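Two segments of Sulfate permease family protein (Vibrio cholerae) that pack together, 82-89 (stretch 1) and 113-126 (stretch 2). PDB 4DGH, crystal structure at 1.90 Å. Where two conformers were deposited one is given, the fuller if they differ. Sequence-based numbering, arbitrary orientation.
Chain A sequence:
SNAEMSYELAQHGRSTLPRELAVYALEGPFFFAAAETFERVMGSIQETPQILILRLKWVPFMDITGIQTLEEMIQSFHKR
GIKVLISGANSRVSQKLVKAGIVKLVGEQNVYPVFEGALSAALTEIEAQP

Stretch 1 (82-89) IKVLISGA
Stretch 2, residues 113-126: PVFEGALSAALTEI

This is a small, nearly antiparallel strand-on-helix packing, in which alternate side chains of one strand rest on a helix face lined with alanines, with a salt bridge at one end and a backbone contact at the other. Strand 83-87 and helix 115-126 run at 155° between their N-to-C directions, and their axes approach to 7.9 Å. The two stretches bury 386 Å² between them, both sides summed.

The strand residues have extended backbones, with phi from -83° to -133° and psi from 121° to 158°; the helix stays near -65°/-40°. Strand alternation sends the CA-to-CB bonds of Lys83, Leu85 and Ser87 toward the helix, while that of Ile86 points away. The antiparallel register pairs Ser87 with Phe115 (CA to CA 5.1 Å) and Gly88 with Val114 (CA to CA 4.5 Å), so the strand's C-terminal end meets the helix's first turn, while at the other end Lys83 and Glu125 reach each other through their long side chains, their CA atoms 10.9 Å apart.

In the middle, Leu85 (chi1 m, -73°; chi2 28°, between wells) brings CD2 to 4.2 Å from Ala122 CB, 4.4 Å from Ala118 CB and 3.5 Å from Ala118 O. The short alanine side chains leave room for the leucine to touch the helix backbone at Ala118 O. Ala118 CB also lies 3.9 Å from Ser87 CB. Ser87 (chi1 p, 58°) is compact enough to sit against the start of the helix: its OG is 3.6 Å from Phe115 CA and 3.7 Å from Phe115 CD1, near the plane of the ring at its edge. Phe115 has chi1 t and chi2 61°. Buried here, Ser87 OG finds no hydrogen-bonding partner in the model.

At the end of the strand where it begins, Lys83 is extended, all four chi angles t, and carries its ammonium group to Glu125, whose chi1 and chi2 are t and chi3 is 6°. Lys83 NZ donates to Glu125 OE1 at 2.8 Å and, weakly, to Glu125 OE2 at 3.1 Å. Long, flexible, oppositely charged chains suit this partly exposed position.

Beyond the strand, Gly88 adopts phi/psi 81°/9°, a positive phi that glycine readily accepts. Its N donates a weak hydrogen bond to Pro113 O (3.3 Å, angle 122° at the hydrogen), and its CA makes a CA-H...O contact with the same Pro113 O at 3.3 Å. A water also donates to Pro113 O, at 2.6 Å from its own O, and to Ala89 O at 2.7 Å, bridging the two loops. Val114 (-141°/159°) then occupies the N-cap position, its O accepting weak bonds from Gly117 N (3.1 Å) and Ala118 N (3.4 Å).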

# COMPACT_ATOMS: atom_id res chain seq x y z
N ILE A 82 -19.46 -18.66 -0.24
CA ILE A 82 -18.81 -18.27 -1.53
C ILE A 82 -17.99 -19.42 -2.07
O ILE A 82 -17.16 -20.00 -1.35
CB ILE A 82 -17.96 -17.03 -1.37
CG1 ILE A 82 -18.75 -15.96 -0.61
CG2 ILE A 82 -17.46 -16.53 -2.77
CD1 ILE A 82 -17.89 -14.84 -0.03
N LYS A 83 -18.25 -19.76 -3.34
CA LYS A 83 -17.43 -20.70 -4.08
C LYS A 83 -16.22 -19.96 -4.64
O LYS A 83 -16.37 -18.91 -5.26
CB LYS A 83 -18.26 -21.25 -5.25
CG LYS A 83 -17.54 -22.17 -6.18
CD LYS A 83 -18.54 -22.85 -7.15
CE LYS A 83 -17.87 -23.99 -7.85
NZ LYS A 83 -18.85 -24.79 -8.70
N VAL A 84 -15.04 -20.49 -4.39
CA VAL A 84 -13.81 -19.83 -4.72
C VAL A 84 -13.15 -20.58 -5.85
O VAL A 84 -13.00 -21.85 -5.75
CB VAL A 84 -12.89 -19.72 -3.52
CG1 VAL A 84 -11.52 -19.11 -3.92
CG2 VAL A 84 -13.59 -19.03 -2.33
N LEU A 85 -12.91 -19.89 -6.98
CA LEU A 85 -12.08 -20.43 -8.03
C LEU A 85 -10.68 -19.78 -7.95
O LEU A 85 -10.57 -18.64 -7.53
CB LEU A 85 -12.64 -20.14 -9.43
CG LEU A 85 -13.88 -20.87 -9.98
CD1 LEU A 85 -14.88 -21.36 -8.96
CD2 LEU A 85 -14.51 -20.21 -11.19
N ILE A 86 -9.65 -20.50 -8.42
CA ILE A 86 -8.34 -19.95 -8.46
C ILE A 86 -7.87 -19.99 -9.91
O ILE A 86 -8.08 -21.03 -10.63
CB ILE A 86 -7.45 -20.82 -7.60
CG1 ILE A 86 -7.79 -20.61 -6.08
CG2 ILE A 86 -5.98 -20.57 -7.94
CD1 ILE A 86 -6.96 -21.60 -5.25
N SER A 87 -7.24 -18.92 -10.38
CA SER A 87 -6.65 -18.94 -11.74
C SER A 87 -5.24 -18.39 -11.75
O SER A 87 -4.90 -17.65 -10.89
CB SER A 87 -7.49 -18.09 -12.70
OG SER A 87 -7.62 -16.72 -12.29
N GLY A 88 -4.47 -18.78 -12.78
CA GLY A 88 -3.24 -18.11 -13.12
C GLY A 88 -2.00 -18.48 -12.30
O GLY A 88 -0.97 -17.83 -12.46
N ALA A 89 -2.06 -19.52 -11.45
CA ALA A 89 -0.84 -19.89 -10.66
C ALA A 89 0.29 -20.24 -11.65
O ALA A 89 0.03 -20.99 -12.58
CB ALA A 89 -1.07 -21.07 -9.72
N PRO A 113 -5.79 -22.90 -15.25
CA PRO A 113 -4.50 -22.36 -15.61
C PRO A 113 -4.56 -20.87 -15.96
O PRO A 113 -3.59 -20.18 -15.67
CB PRO A 113 -4.07 -23.20 -16.86
CG PRO A 113 -4.83 -24.46 -16.69
CD PRO A 113 -6.17 -24.07 -16.08
N VAL A 114 -5.65 -20.34 -16.53
CA VAL A 114 -5.65 -18.88 -16.85
C VAL A 114 -7.01 -18.30 -16.56
O VAL A 114 -8.01 -19.00 -16.49
CB VAL A 114 -5.39 -18.49 -18.37
CG1 VAL A 114 -3.92 -18.26 -18.65
CG2 VAL A 114 -6.00 -19.47 -19.34
N PHE A 115 -7.01 -17.00 -16.39
CA PHE A 115 -8.14 -16.32 -15.84
C PHE A 115 -9.32 -16.48 -16.79
O PHE A 115 -10.40 -16.67 -16.33
CB PHE A 115 -7.75 -14.86 -15.68
CG PHE A 115 -8.89 -13.98 -15.33
CD1 PHE A 115 -9.60 -14.19 -14.17
CD2 PHE A 115 -9.29 -13.02 -16.20
CE1 PHE A 115 -10.67 -13.38 -13.83
CE2 PHE A 115 -10.39 -12.21 -15.91
CZ PHE A 115 -11.06 -12.37 -14.70
N GLU A 116 -9.09 -16.44 -18.11
CA GLU A 116 -10.25 -16.45 -18.99
C GLU A 116 -11.01 -17.76 -18.88
O GLU A 116 -12.25 -17.81 -18.97
CB GLU A 116 -9.83 -16.21 -20.43
CG GLU A 116 -11.00 -15.76 -21.23
CD GLU A 116 -10.55 -15.30 -22.57
OE1 GLU A 116 -9.32 -15.01 -22.65
OE2 GLU A 116 -11.42 -15.28 -23.46
N GLY A 117 -10.29 -18.84 -18.62
CA GLY A 117 -11.10 -20.07 -18.44
C GLY A 117 -11.89 -20.10 -17.10
O GLY A 117 -13.02 -20.65 -17.03
N ALA A 118 -11.34 -19.51 -16.04
CA ALA A 118 -12.12 -19.38 -14.76
C ALA A 118 -13.35 -18.50 -14.94
O ALA A 118 -14.44 -18.82 -14.45
CB ALA A 118 -11.18 -18.76 -13.66
N LEU A 119 -13.18 -17.39 -15.69
CA LEU A 119 -14.25 -16.41 -15.92
C LEU A 119 -15.35 -17.05 -16.77
O LEU A 119 -16.54 -16.96 -16.44
CB LEU A 119 -13.69 -15.12 -16.61
CG LEU A 119 -14.77 -14.08 -17.11
CD1 LEU A 119 -15.48 -13.63 -15.84
CD2 LEU A 119 -14.07 -12.88 -17.70
N SER A 120 -14.95 -17.70 -17.86
CA SER A 120 -15.87 -18.49 -18.70
C SER A 120 -16.66 -19.53 -17.86
O SER A 120 -17.93 -19.60 -17.87
CB SER A 120 -15.06 -19.12 -19.88
OG SER A 120 -15.89 -20.11 -20.48
N ALA A 121 -15.94 -20.33 -17.08
CA ALA A 121 -16.63 -21.30 -16.23
C ALA A 121 -17.60 -20.67 -15.23
O ALA A 121 -18.69 -21.23 -14.98
CB ALA A 121 -15.68 -22.20 -15.49
N ALA A 122 -17.23 -19.55 -14.65
CA ALA A 122 -18.09 -18.93 -13.63
C ALA A 122 -19.35 -18.38 -14.28
O ALA A 122 -20.49 -18.53 -13.76
CB ALA A 122 -17.37 -17.75 -12.95
N LEU A 123 -19.16 -17.71 -15.41
CA LEU A 123 -20.32 -17.07 -16.09
C LEU A 123 -21.27 -18.18 -16.55
O LEU A 123 -22.51 -18.03 -16.48
CB LEU A 123 -19.89 -16.24 -17.27
CG LEU A 123 -19.05 -14.97 -16.97
CD1 LEU A 123 -18.45 -14.39 -18.27
CD2 LEU A 123 -19.97 -14.01 -16.26
N THR A 124 -20.72 -19.31 -16.97
CA THR A 124 -21.56 -20.45 -17.35
C THR A 124 -22.34 -21.05 -16.17
O THR A 124 -23.53 -21.38 -16.30
CB THR A 124 -20.68 -21.56 -17.94
OG1 THR A 124 -20.13 -21.08 -19.18
CG2 THR A 124 -21.49 -22.87 -18.23
N GLU A 125 -21.67 -21.20 -15.03
CA GLU A 125 -22.33 -21.68 -13.81
C GLU A 125 -23.42 -20.72 -13.30
O GLU A 125 -24.51 -21.13 -12.89
CB GLU A 125 -21.31 -21.95 -12.71
CG GLU A 125 -21.95 -22.24 -11.36
CD GLU A 125 -21.00 -22.95 -10.39
OE1 GLU A 125 -19.78 -23.13 -10.71
OE2 GLU A 125 -21.47 -23.32 -9.30
N ILE A 126 -23.15 -19.42 -13.35
CA ILE A 126 -24.16 -18.44 -12.96
C ILE A 126 -25.38 -18.48 -13.88
O ILE A 126 -26.53 -18.38 -13.41
CB ILE A 126 -23.55 -17.01 -12.87
CG1 ILE A 126 -22.67 -16.97 -11.62
CG2 ILE A 126 -24.66 -15.97 -12.70
CD1 ILE A 126 -21.48 -15.99 -11.62
O HOH W 1 -1.27 -21.23 -14.94